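Local coordinates for endosialidase (Enterobacteria phage phi92, PDB 4HIZ), which cleaves polysialic acid chains internally, hydrolysing alpha-2,8 and alpha-2,9 linkages between sialic acid units of the polymer, at residues A[112-117]-A[131-136]; A[144-149]-A[160-165]; A[170-175]-A[277-282]; A[174-179]-A[271-276]. One frame throughout, in Å; residues are numbered along the deposited sequence. Where two conformers were deposited one is given.

Overall arrangement
All four contacts lie in the catalytic beta-propeller domain. Contacts 2 and 4 join strands of one four-stranded antiparallel sheet, ordered 144-154, 157-166, 172-181, 272-275: contact 2 the first two, contact 4 the last two. Contact 3 sets the start of strand 172-181 against the loop after strand 272-275. It shares Lys-174 and Ala-175 with contact 4, their centres about 13 Å apart. Contact 1 stands beside contact 2, centres about 10 Å apart, and touches it through Asn-145, whose OD1 lies 2.9 Å from His-136 N. A glycan pocket gathers His-136 of contact 1, Tyr-146 of contact 2, and Glu-176, Trp-178 and Ile-273 of contact 4. The bound fructose touches both contact 2 and contact 4.

Contact 1. Residues A[112-117]-A[131-136]; sequences LHVAWV and WLTPIH
His-113 lies flat on Trp-131. The imidazole stacks face to face on the five-membered part of the indole, with centroids 3.6 Å apart and planes at 6°. Trp-131 CD2 sits over the centre of the imidazole. On the opposite face of His-113 comes Ile-135 CD1, set toward the rim. The imidazole is therefore held between an indole and a methyl group. At the ring edge, His-113 ND1 donates to Thr-133 O at 2.8 Å. This bond is nearly straight, 174° at the hydrogen, and lies in both the ring plane and the carbonyl plane.

Thr-133 also uses its side chain. Its OG1 stands between the backbone N and the carbonyl carbon (chi1 57°), and Thr-133 OG1 accepts from Val-114 N at 3.0 Å. The same OG1 donates to a water, which in turn donates to Leu-112 O and Pro-134 O. Leu-132 N bonds to Val-114 O at 2.8 Å. The Leu-132 side chain crosses Trp-116 at about a right angle. Its CD2 sits over the six-membered ring, 3.6 Å from the centroid, while CD1 meets Trp-116 CE3. The indole nitrogen of Trp-116 binds Glu-130.

Ala-115 and Trp-131 form an antiparallel non-hydrogen-bonded pair, joining strand 113-119 to the short strand 130-131. His-578 of a second subunit also meets the His-113 ring. A carbonyl partner at His-113 ND1 implies that this nitrogen is protonated. The stack and this bond together fix the tilt and rotation of the ring.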
# COMPACT_ATOMS: atom_id res chain seq x y z
N LEU A 112 10.84 -19.30 7.75
CA LEU A 112 10.14 -18.57 8.80
C LEU A 112 11.03 -17.51 9.50
O LEU A 112 12.21 -17.75 9.77
CB LEU A 112 9.61 -19.57 9.83
CG LEU A 112 8.83 -19.06 11.04
CD1 LEU A 112 7.85 -20.16 11.46
CD2 LEU A 112 9.78 -18.76 12.22
N HIS A 113 10.46 -16.33 9.80
CA HIS A 113 11.08 -15.35 10.70
C HIS A 113 10.27 -15.18 11.97
O HIS A 113 9.02 -15.12 11.91
CB HIS A 113 11.12 -13.95 10.00
CG HIS A 113 12.07 -13.87 8.86
ND1 HIS A 113 13.41 -13.60 9.03
CD2 HIS A 113 11.87 -13.98 7.52
CE1 HIS A 113 14.00 -13.53 7.84
NE2 HIS A 113 13.09 -13.76 6.91
N VAL A 114 10.94 -15.04 13.13
CA VAL A 114 10.26 -14.48 14.30
C VAL A 114 10.13 -12.99 14.03
O VAL A 114 11.06 -12.38 13.54
CB VAL A 114 11.09 -14.75 15.57
CG1 VAL A 114 10.38 -14.17 16.80
CG2 VAL A 114 11.28 -16.29 15.73
N ALA A 115 8.96 -12.41 14.28
CA ALA A 115 8.71 -11.03 13.84
C ALA A 115 7.83 -10.33 14.83
O ALA A 115 7.33 -10.94 15.75
CB ALA A 115 7.96 -11.12 12.48
N TRP A 116 7.60 -9.04 14.65
CA TRP A 116 6.49 -8.43 15.39
C TRP A 116 5.83 -7.36 14.56
O TRP A 116 6.41 -6.89 13.56
CB TRP A 116 6.91 -7.86 16.76
CG TRP A 116 7.99 -6.75 16.78
CD1 TRP A 116 8.20 -5.74 15.85
CD2 TRP A 116 8.94 -6.53 17.83
NE1 TRP A 116 9.24 -4.92 16.27
CE2 TRP A 116 9.73 -5.41 17.46
CE3 TRP A 116 9.22 -7.22 19.02
CZ2 TRP A 116 10.76 -4.94 18.28
CZ3 TRP A 116 10.25 -6.75 19.83
CH2 TRP A 116 11.01 -5.63 19.45
N VAL A 117 4.60 -7.05 14.94
CA VAL A 117 4.00 -5.76 14.54
C VAL A 117 3.68 -5.00 15.82
O VAL A 117 3.60 -5.60 16.92
CB VAL A 117 2.70 -5.90 13.66
CG1 VAL A 117 3.05 -6.52 12.28
CG2 VAL A 117 1.62 -6.75 14.40
N TRP A 131 11.16 -8.25 11.01
CA TRP A 131 11.83 -9.52 11.31
C TRP A 131 12.82 -9.30 12.44
O TRP A 131 13.68 -8.39 12.38
CB TRP A 131 12.55 -10.05 10.08
CG TRP A 131 11.60 -10.45 8.95
CD1 TRP A 131 10.27 -10.81 9.07
CD2 TRP A 131 11.91 -10.50 7.56
NE1 TRP A 131 9.74 -11.09 7.80
CE2 TRP A 131 10.74 -10.93 6.87
CE3 TRP A 131 13.09 -10.25 6.83
CZ2 TRP A 131 10.70 -11.06 5.48
CZ3 TRP A 131 13.05 -10.41 5.42
CH2 TRP A 131 11.86 -10.79 4.77
N LEU A 132 12.72 -10.14 13.46
CA LEU A 132 13.59 -10.05 14.64
C LEU A 132 14.71 -11.08 14.53
O LEU A 132 15.82 -10.82 14.98
CB LEU A 132 12.79 -10.34 15.90
CG LEU A 132 11.67 -9.30 16.11
CD1 LEU A 132 10.72 -9.83 17.20
CD2 LEU A 132 12.23 -7.89 16.45
N THR A 133 14.41 -12.26 13.99
CA THR A 133 15.47 -13.22 13.70
C THR A 133 15.70 -13.24 12.20
O THR A 133 14.74 -13.10 11.43
CB THR A 133 15.10 -14.66 14.18
OG1 THR A 133 13.86 -15.10 13.58
CG2 THR A 133 14.88 -14.68 15.67
N PRO A 134 16.95 -13.41 11.76
CA PRO A 134 17.18 -13.65 10.33
C PRO A 134 16.86 -15.11 10.04
O PRO A 134 16.60 -15.87 11.00
CB PRO A 134 18.68 -13.48 10.19
CG PRO A 134 19.20 -14.03 11.51
CD PRO A 134 18.18 -13.61 12.56
N ILE A 135 16.85 -15.51 8.78
CA ILE A 135 16.84 -16.95 8.50
C ILE A 135 18.10 -17.53 9.15
O ILE A 135 19.15 -16.88 9.14
CB ILE A 135 16.84 -17.22 6.98
CG1 ILE A 135 15.57 -16.62 6.34
CG2 ILE A 135 16.94 -18.73 6.71
CD1 ILE A 135 14.27 -17.22 6.92
N HIS A 136 18.00 -18.73 9.75
CA HIS A 136 19.12 -19.30 10.49
C HIS A 136 20.34 -19.40 9.57
O HIS A 136 20.22 -19.82 8.41
CB HIS A 136 18.71 -20.70 10.95
CG HIS A 136 19.60 -21.27 12.01
ND1 HIS A 136 20.89 -21.68 11.74
CD2 HIS A 136 19.38 -21.48 13.32
CE1 HIS A 136 21.44 -22.11 12.87
NE2 HIS A 136 20.54 -22.02 13.83
O HOH W 1 14.18 -16.90 11.61

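Contact 2. Residues A[144-149]-A[160-165]; sequences VNYHCM and AVIETR. With FRU (beta-D-fructofuranose), chain G; EDO (1,2-ethanediol), chain P.
The His-147 ring carries Arg-165 CD over one face, 3.4 Å above the plane and offset toward the rim. Two polar partners meet its edge. His-147 ND1 donates to Glu-163 OE1 at 2.8 Å, in a bent bond of 138°. His-147 NE2 shares a hydrogen bond with O1 of a 1,2-ethanediol, probably from the crystallisation liquor. Ring and carboxylate lie side by side, pointing the same way, with planes 11° apart.

The Tyr-146 ring has Glu-163 O near its plane at the edge. Fructose O4 is also at the edge, 2.6 Å from Tyr-146 OH. Ile-162 CG2 approaches Tyr-146 CD1 obliquely, at 3.4 Å.

Strands 144-154 and 157-166 form a beta hairpin of the propeller, antiparallel and buried. Asn-145 and Arg-165 are a hydrogen-bonded pair, with a bond each way between their backbones. Tyr-146 and Thr-164 are a non-hydrogen-bonded pair on the face that looks to the sugar. His-147, Glu-163 and Arg-165 share the other face.

On that face Glu-163 OE1 accepts twice. Arg-165 NH2 reaches Glu-163 OE1 at 2.8 Å in a salt bridge, in the guanidinium plane and on the opposite side of the carboxylate plane from His-147 ND1. Glu-163 OE2 is taken by Thr-292. The Arg-165 chain bends at chi3 (67°); its NE binds Met-170 O and its NH1 binds Thr-290 O. At Met-149, where the chain turns a corner, a water links Met-149 N to Val-161 O. Cys-148 CB packs on Ile-162 CD1 at 3.8 Å.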
# COMPACT_ATOMS: atom_id res chain seq x y z
N VAL A 144 17.91 -26.48 9.71
CA VAL A 144 17.24 -26.02 10.91
C VAL A 144 16.84 -24.55 10.72
O VAL A 144 17.37 -23.85 9.83
CB VAL A 144 18.16 -26.05 12.16
CG1 VAL A 144 18.50 -27.52 12.51
CG2 VAL A 144 19.46 -25.24 11.93
N ASN A 145 15.91 -24.09 11.54
CA ASN A 145 15.58 -22.64 11.52
C ASN A 145 15.02 -22.22 12.87
O ASN A 145 14.69 -23.07 13.73
CB ASN A 145 14.61 -22.31 10.36
CG ASN A 145 14.54 -20.81 10.08
OD1 ASN A 145 15.48 -20.05 10.34
ND2 ASN A 145 13.42 -20.38 9.54
N TYR A 146 14.85 -20.91 13.07
CA TYR A 146 14.43 -20.40 14.36
C TYR A 146 12.91 -20.51 14.61
O TYR A 146 12.14 -20.77 13.67
CB TYR A 146 14.87 -18.96 14.48
CG TYR A 146 16.36 -18.74 14.54
CD1 TYR A 146 17.15 -19.35 15.55
CD2 TYR A 146 16.98 -17.89 13.63
CE1 TYR A 146 18.51 -19.10 15.63
CE2 TYR A 146 18.36 -17.63 13.70
CZ TYR A 146 19.11 -18.23 14.71
OH TYR A 146 20.46 -17.96 14.79
N HIS A 147 12.50 -20.31 15.87
CA HIS A 147 11.10 -20.45 16.29
C HIS A 147 11.03 -19.83 17.69
O HIS A 147 11.99 -19.84 18.45
CB HIS A 147 10.80 -21.97 16.36
CG HIS A 147 9.41 -22.33 16.77
ND1 HIS A 147 9.03 -22.55 18.08
CD2 HIS A 147 8.32 -22.60 16.01
CE1 HIS A 147 7.76 -22.90 18.11
NE2 HIS A 147 7.30 -22.94 16.87
N CYS A 148 9.88 -19.25 18.05
CA CYS A 148 9.77 -18.66 19.37
C CYS A 148 8.33 -18.60 19.82
O CYS A 148 7.46 -18.12 19.05
CB CYS A 148 10.36 -17.23 19.35
SG CYS A 148 10.28 -16.34 20.95
N MET A 149 8.07 -19.04 21.04
CA MET A 149 6.78 -18.82 21.70
C MET A 149 6.93 -18.21 23.10
O MET A 149 5.94 -18.11 23.84
CB MET A 149 5.96 -20.12 21.76
CG MET A 149 5.48 -20.58 20.36
SD MET A 149 4.57 -22.11 20.53
CE MET A 149 3.98 -22.27 18.83
N ALA A 160 14.00 -13.31 24.99
CA ALA A 160 13.25 -14.25 24.17
C ALA A 160 13.94 -15.61 24.23
O ALA A 160 15.18 -15.68 24.22
CB ALA A 160 13.17 -13.75 22.71
N VAL A 161 13.16 -16.70 24.25
CA VAL A 161 13.79 -18.00 24.08
C VAL A 161 13.67 -18.31 22.60
O VAL A 161 12.58 -18.63 22.10
CB VAL A 161 13.13 -19.12 24.92
CG1 VAL A 161 13.88 -20.47 24.67
CG2 VAL A 161 13.18 -18.75 26.40
N ILE A 162 14.79 -18.16 21.90
CA ILE A 162 14.84 -18.40 20.47
C ILE A 162 15.29 -19.83 20.26
O ILE A 162 16.41 -20.23 20.63
CB ILE A 162 15.80 -17.43 19.77
CG1 ILE A 162 15.31 -15.98 19.95
CG2 ILE A 162 15.93 -17.81 18.30
CD1 ILE A 162 13.86 -15.71 19.41
N GLU A 163 14.38 -20.62 19.73
CA GLU A 163 14.60 -22.04 19.54
C GLU A 163 15.17 -22.31 18.16
O GLU A 163 14.83 -21.62 17.19
CB GLU A 163 13.25 -22.75 19.65
CG GLU A 163 12.65 -22.71 21.07
CD GLU A 163 11.32 -23.40 21.17
OE1 GLU A 163 10.65 -23.62 20.11
OE2 GLU A 163 10.90 -23.69 22.32
N THR A 164 15.97 -23.37 18.05
CA THR A 164 16.43 -23.85 16.76
C THR A 164 15.76 -25.21 16.54
O THR A 164 15.93 -26.12 17.37
CB THR A 164 17.96 -24.02 16.74
OG1 THR A 164 18.59 -22.75 16.85
CG2 THR A 164 18.44 -24.67 15.45
N ARG A 165 14.97 -25.34 15.47
CA ARG A 165 14.19 -26.57 15.25
C ARG A 165 14.50 -27.15 13.88
O ARG A 165 14.84 -26.42 12.94
CB ARG A 165 12.67 -26.28 15.37
CG ARG A 165 12.34 -25.49 16.69
CD ARG A 165 10.82 -25.49 17.05
NE ARG A 165 10.36 -26.83 17.40
CZ ARG A 165 10.00 -27.21 18.64
NH1 ARG A 165 9.60 -28.47 18.85
NH2 ARG A 165 9.98 -26.33 19.64
C1 FRU G . 25.35 -21.12 15.33
C2 FRU G . 24.68 -20.06 16.09
C3 FRU G . 23.36 -20.16 16.64
C4 FRU G . 23.07 -18.79 17.12
C5 FRU G . 23.84 -17.97 16.13
C6 FRU G . 24.13 -16.53 16.55
O1 FRU G . 24.77 -20.91 14.06
O2 FRU G . 25.37 -20.32 17.39
O3 FRU G . 23.10 -21.24 17.57
O4 FRU G . 21.63 -18.54 17.06
O5 FRU G . 25.08 -18.68 15.89
O6 FRU G . 25.07 -16.52 17.57
C1 EDO P . 4.55 -23.25 15.10
O1 EDO P . 5.03 -24.25 16.01
C2 EDO P . 4.81 -23.75 13.70
O2 EDO P . 4.32 -25.10 13.67
O HOH W 2 10.24 -19.94 22.63

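Contact 3. Residues A[170-175]-A[277-282]; sequences MRLKKA and PDVAYS
Leu-172 and Ala-175 pack against Val-279 on the buried side of this contact. Ala-175 CB meets Val-279 CG1 at 3.7 Å, and Leu-172 CD2 lies 4.1 Å from the same methyl. A chi1 of -180° puts Val-279 CG1 anti to the backbone N, where it faces both Ala-175 CB and Leu-172 CD2. The backbones run nearly antiparallel here. Tyr-281 N donates to Leu-172 O at 2.8 Å. Ala-280 CB rests 3.4 Å from Lys-173 O. Further along, a water takes the place of a direct bond and bridges Ala-175 N and Val-279 O.

The solvent side is made by Arg-171 and Tyr-281. The arginine chain is extended from CG to NE and runs over one face of the phenol ring. Its CD stands over the ring centre, 3.5 Å from the centroid. The guanidinium lies flat but further out, its plane 3° from that of the ring and Arg-171 CZ 3.6 Å from Tyr-281 OH.

Lys-173 and Lys-174 form a classic beta bulge opposite Thr-164. The contact thus ties the bulged start of strand 172-181 to the loop after strand 272-275. At the exposed end the arginine charge meets the phenol in an off-centre cation-pi contact, with CD adding a CH-pi contact over the ring centre.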
# COMPACT_ATOMS: atom_id res chain seq x y z
N MET A 170 10.35 -30.78 12.96
CA MET A 170 10.04 -29.77 13.96
C MET A 170 10.60 -30.05 15.34
O MET A 170 10.24 -29.33 16.28
CB MET A 170 8.53 -29.53 14.05
CG MET A 170 8.03 -28.44 13.07
SD MET A 170 8.75 -26.82 13.51
CE MET A 170 7.79 -26.37 14.95
N ARG A 171 11.46 -31.06 15.50
CA ARG A 171 12.01 -31.27 16.83
C ARG A 171 12.94 -30.14 17.25
O ARG A 171 13.62 -29.52 16.43
CB ARG A 171 12.73 -32.64 16.93
CG ARG A 171 11.72 -33.75 16.86
CD ARG A 171 12.37 -35.12 16.93
NE ARG A 171 11.37 -36.15 16.72
CZ ARG A 171 11.69 -37.42 16.51
NH1 ARG A 171 12.96 -37.75 16.43
NH2 ARG A 171 10.75 -38.34 16.32
N LEU A 172 13.00 -29.93 18.56
CA LEU A 172 13.82 -28.86 19.10
C LEU A 172 15.29 -29.31 19.17
O LEU A 172 15.62 -30.25 19.93
CB LEU A 172 13.30 -28.50 20.50
CG LEU A 172 14.05 -27.36 21.22
CD1 LEU A 172 14.03 -26.07 20.38
CD2 LEU A 172 13.44 -27.12 22.59
N LYS A 173 16.16 -28.72 18.35
CA LYS A 173 17.59 -29.05 18.40
C LYS A 173 18.28 -28.40 19.59
O LYS A 173 19.01 -29.08 20.32
CB LYS A 173 18.29 -28.64 17.11
CG LYS A 173 19.80 -28.92 17.09
CD LYS A 173 20.38 -28.55 15.73
CE LYS A 173 21.83 -29.00 15.59
NZ LYS A 173 22.73 -28.06 16.28
N LYS A 174 18.08 -27.10 19.79
CA LYS A 174 18.61 -26.44 20.99
C LYS A 174 17.81 -25.17 21.18
O LYS A 174 17.04 -24.77 20.31
CB LYS A 174 20.09 -26.09 20.81
CG LYS A 174 20.33 -25.08 19.68
CD LYS A 174 21.83 -24.94 19.36
CE LYS A 174 22.56 -24.10 20.38
NZ LYS A 174 24.05 -24.37 20.35
N ALA A 175 17.98 -24.53 22.33
CA ALA A 175 17.28 -23.27 22.58
C ALA A 175 18.25 -22.29 23.21
O ALA A 175 19.16 -22.69 23.98
CB ALA A 175 16.08 -23.51 23.51
N PRO A 277 21.13 -25.20 28.66
CA PRO A 277 21.46 -26.63 28.64
C PRO A 277 20.26 -27.54 28.78
O PRO A 277 19.40 -27.30 29.62
CB PRO A 277 22.36 -26.78 29.87
CG PRO A 277 23.01 -25.46 30.04
CD PRO A 277 21.93 -24.44 29.63
N ASP A 278 20.23 -28.57 27.94
CA ASP A 278 19.20 -29.63 27.95
C ASP A 278 17.80 -29.18 27.55
O ASP A 278 16.84 -29.94 27.71
CB ASP A 278 19.14 -30.35 29.31
CG ASP A 278 20.36 -31.23 29.57
OD1 ASP A 278 20.93 -31.80 28.61
OD2 ASP A 278 20.73 -31.35 30.75
N VAL A 279 17.66 -27.96 27.01
CA VAL A 279 16.36 -27.55 26.49
C VAL A 279 16.33 -27.95 25.02
O VAL A 279 16.80 -27.22 24.16
CB VAL A 279 16.14 -26.06 26.71
CG1 VAL A 279 14.74 -25.65 26.15
CG2 VAL A 279 16.25 -25.76 28.21
N ALA A 280 15.83 -29.16 24.76
CA ALA A 280 15.96 -29.79 23.45
C ALA A 280 15.12 -31.05 23.44
O ALA A 280 14.75 -31.55 24.50
CB ALA A 280 17.42 -30.16 23.15
N TYR A 281 14.79 -31.54 22.25
CA TYR A 281 14.20 -32.87 22.15
C TYR A 281 15.13 -33.90 22.81
O TYR A 281 16.35 -33.80 22.69
CB TYR A 281 14.05 -33.24 20.68
CG TYR A 281 13.40 -34.59 20.51
CD1 TYR A 281 12.02 -34.70 20.54
CD2 TYR A 281 14.16 -35.75 20.33
CE1 TYR A 281 11.39 -35.93 20.36
CE2 TYR A 281 13.54 -36.98 20.16
CZ TYR A 281 12.16 -37.06 20.18
OH TYR A 281 11.53 -38.27 20.01
N SER A 282 14.52 -34.88 23.48
CA SER A 282 15.27 -36.00 24.06
C SER A 282 14.29 -37.17 24.19
O SER A 282 13.09 -36.97 24.38
CB SER A 282 15.81 -35.59 25.42
OG SER A 282 16.45 -36.74 26.02
O HOH W 3 19.36 -26.11 24.31

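Contact 4. Residues A[174-179]-A[271-276]; sequences KAELWS and WEITEL. With FRU (beta-D-fructofuranose), chain G.
Glu-176 OE1 is gripped by two donors. Fructose O4 donates to Glu-176 OE1 at 2.7 Å. Trp-178 NE1 donates to Glu-176 OE1 at 3.0 Å, almost straight at 175°, in the indole plane but from above the carboxylate plane. Fructose O3 donates to Glu-176 OE2 at 2.6 Å. Both carboxylate oxygens thus hold the sugar, and the indole steadies the carboxylate. Across the strands, Ile-273 CG2 packs on Glu-176 CD at 3.5 Å.

Ile-273 also lies alongside Trp-178. Its CG1 stands over the centre of the five-membered ring, while CD1 reaches toward the rim and meets fructose O6. On Trp-271, the edge of Trp-178 turns to the indole face, with Trp-178 CE3 3.6 Å from Trp-271 CD2 and planes at 54°.

Strands 172-181 and 272-275 are antiparallel neighbours at one side of a four-stranded propeller sheet. Glu-176, Trp-178 and Ile-273 line the glycan pocket from the same face of it, and Tyr-146 of strand 144-154 meets Trp-178 edge-to-face. Leu-177 pairs with Thr-274, and Ser-179 with Glu-272, through backbone bonds in both directions.

On the other face Ser-179 OG, in the conformer given, donates to Glu-272 OE1; a second conformer makes this bond less certain. A water also donates to this oxygen and to Leu-177 O. Lys-211 forms a salt bridge with Glu-272 OE2. Lys-174 NZ makes a long, weak ion pair with Glu-275 OE2 at 3.3 Å.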
# COMPACT_ATOMS: atom_id res chain seq x y z
N LYS A 174 18.08 -27.10 19.79
CA LYS A 174 18.61 -26.44 20.99
C LYS A 174 17.81 -25.17 21.18
O LYS A 174 17.04 -24.77 20.31
CB LYS A 174 20.09 -26.09 20.81
CG LYS A 174 20.33 -25.08 19.68
CD LYS A 174 21.83 -24.94 19.36
CE LYS A 174 22.56 -24.10 20.38
NZ LYS A 174 24.05 -24.37 20.35
N ALA A 175 17.98 -24.53 22.33
CA ALA A 175 17.28 -23.27 22.58
C ALA A 175 18.25 -22.29 23.21
O ALA A 175 19.16 -22.69 23.98
CB ALA A 175 16.08 -23.51 23.51
N GLU A 176 18.05 -21.01 22.88
CA GLU A 176 18.96 -19.97 23.37
C GLU A 176 18.15 -18.88 24.00
O GLU A 176 17.08 -18.54 23.50
CB GLU A 176 19.80 -19.37 22.23
CG GLU A 176 20.79 -20.39 21.64
CD GLU A 176 21.31 -19.97 20.25
OE1 GLU A 176 20.58 -19.31 19.46
OE2 GLU A 176 22.48 -20.32 19.96
N LEU A 177 18.67 -18.31 25.09
CA LEU A 177 18.07 -17.11 25.65
C LEU A 177 18.72 -15.94 24.90
O LEU A 177 19.94 -15.81 24.93
CB LEU A 177 18.32 -17.06 27.18
CG LEU A 177 17.61 -15.85 27.84
CD1 LEU A 177 16.08 -16.03 27.85
CD2 LEU A 177 18.17 -15.65 29.27
N TRP A 178 17.93 -15.12 24.18
CA TRP A 178 18.45 -13.94 23.50
C TRP A 178 18.00 -12.72 24.27
O TRP A 178 16.84 -12.65 24.72
CB TRP A 178 17.88 -13.82 22.07
CG TRP A 178 18.43 -14.79 21.03
CD1 TRP A 178 18.92 -16.06 21.22
CD2 TRP A 178 18.48 -14.55 19.61
NE1 TRP A 178 19.30 -16.61 20.00
CE2 TRP A 178 19.04 -15.70 19.00
CE3 TRP A 178 18.13 -13.46 18.81
CZ2 TRP A 178 19.23 -15.80 17.62
CZ3 TRP A 178 18.34 -13.55 17.44
CH2 TRP A 178 18.86 -14.71 16.85
N SER A 179 18.89 -11.73 24.43
CA SER A 179 18.43 -10.48 25.04
C SER A 179 19.12 -9.27 24.47
O SER A 179 20.22 -9.35 23.96
CB SER A 179 18.57 -10.48 26.57
OG SER A 179 19.90 -10.23 26.98
N TRP A 271 22.94 -8.95 20.19
CA TRP A 271 22.14 -9.81 21.04
C TRP A 271 23.09 -10.55 22.00
O TRP A 271 24.12 -11.04 21.58
CB TRP A 271 21.42 -10.84 20.20
CG TRP A 271 20.29 -10.32 19.34
CD1 TRP A 271 20.33 -10.08 18.00
CD2 TRP A 271 18.93 -10.09 19.75
NE1 TRP A 271 19.07 -9.68 17.54
CE2 TRP A 271 18.20 -9.71 18.60
CE3 TRP A 271 18.26 -10.20 20.98
CZ2 TRP A 271 16.84 -9.40 18.65
CZ3 TRP A 271 16.91 -9.91 21.03
CH2 TRP A 271 16.21 -9.52 19.87
N GLU A 272 22.72 -10.61 23.26
CA GLU A 272 23.36 -11.59 24.16
C GLU A 272 22.66 -12.90 23.88
O GLU A 272 21.44 -12.96 23.93
CB GLU A 272 23.11 -11.19 25.59
CG GLU A 272 23.65 -12.26 26.56
CD GLU A 272 23.09 -12.08 27.96
OE1 GLU A 272 21.83 -12.09 28.14
OE2 GLU A 272 23.91 -11.89 28.86
N ILE A 273 23.42 -13.95 23.57
CA ILE A 273 22.84 -15.24 23.15
C ILE A 273 23.47 -16.33 24.02
O ILE A 273 24.69 -16.52 24.01
CB ILE A 273 23.13 -15.50 21.67
CG1 ILE A 273 22.37 -14.46 20.82
CG2 ILE A 273 22.75 -16.93 21.26
CD1 ILE A 273 22.66 -14.61 19.34
N THR A 274 22.63 -17.00 24.80
CA THR A 274 23.11 -17.98 25.77
C THR A 274 22.41 -19.31 25.55
O THR A 274 21.18 -19.37 25.61
CB THR A 274 22.79 -17.51 27.21
OG1 THR A 274 23.35 -16.19 27.42
CG2 THR A 274 23.36 -18.49 28.24
N GLU A 275 23.17 -20.39 25.36
CA GLU A 275 22.56 -21.70 25.19
C GLU A 275 21.93 -22.15 26.51
O GLU A 275 22.53 -21.95 27.59
CB GLU A 275 23.60 -22.73 24.72
CG GLU A 275 22.99 -24.05 24.34
CD GLU A 275 23.99 -24.97 23.66
OE1 GLU A 275 25.20 -24.63 23.64
OE2 GLU A 275 23.58 -26.02 23.15
N LEU A 276 20.73 -22.74 26.42
CA LEU A 276 20.05 -23.25 27.62
C LEU A 276 20.29 -24.76 27.70
O LEU A 276 19.74 -25.53 26.91
CB LEU A 276 18.54 -22.96 27.54
CG LEU A 276 18.18 -21.45 27.45
CD1 LEU A 276 16.65 -21.22 27.36
CD2 LEU A 276 18.75 -20.68 28.67
C1 FRU G . 25.35 -21.12 15.33
C2 FRU G . 24.68 -20.06 16.09
C3 FRU G . 23.36 -20.16 16.64
C4 FRU G . 23.07 -18.79 17.12
C5 FRU G . 23.84 -17.97 16.13
C6 FRU G . 24.13 -16.53 16.55
O1 FRU G . 24.77 -20.91 14.06
O2 FRU G . 25.37 -20.32 17.39
O3 FRU G . 23.10 -21.24 17.57
O4 FRU G . 21.63 -18.54 17.06
O5 FRU G . 25.08 -18.68 15.89
O6 FRU G . 25.07 -16.52 17.57
O HOH W 3 19.36 -26.11 24.31
O HOH W 4 21.19 -14.56 27.14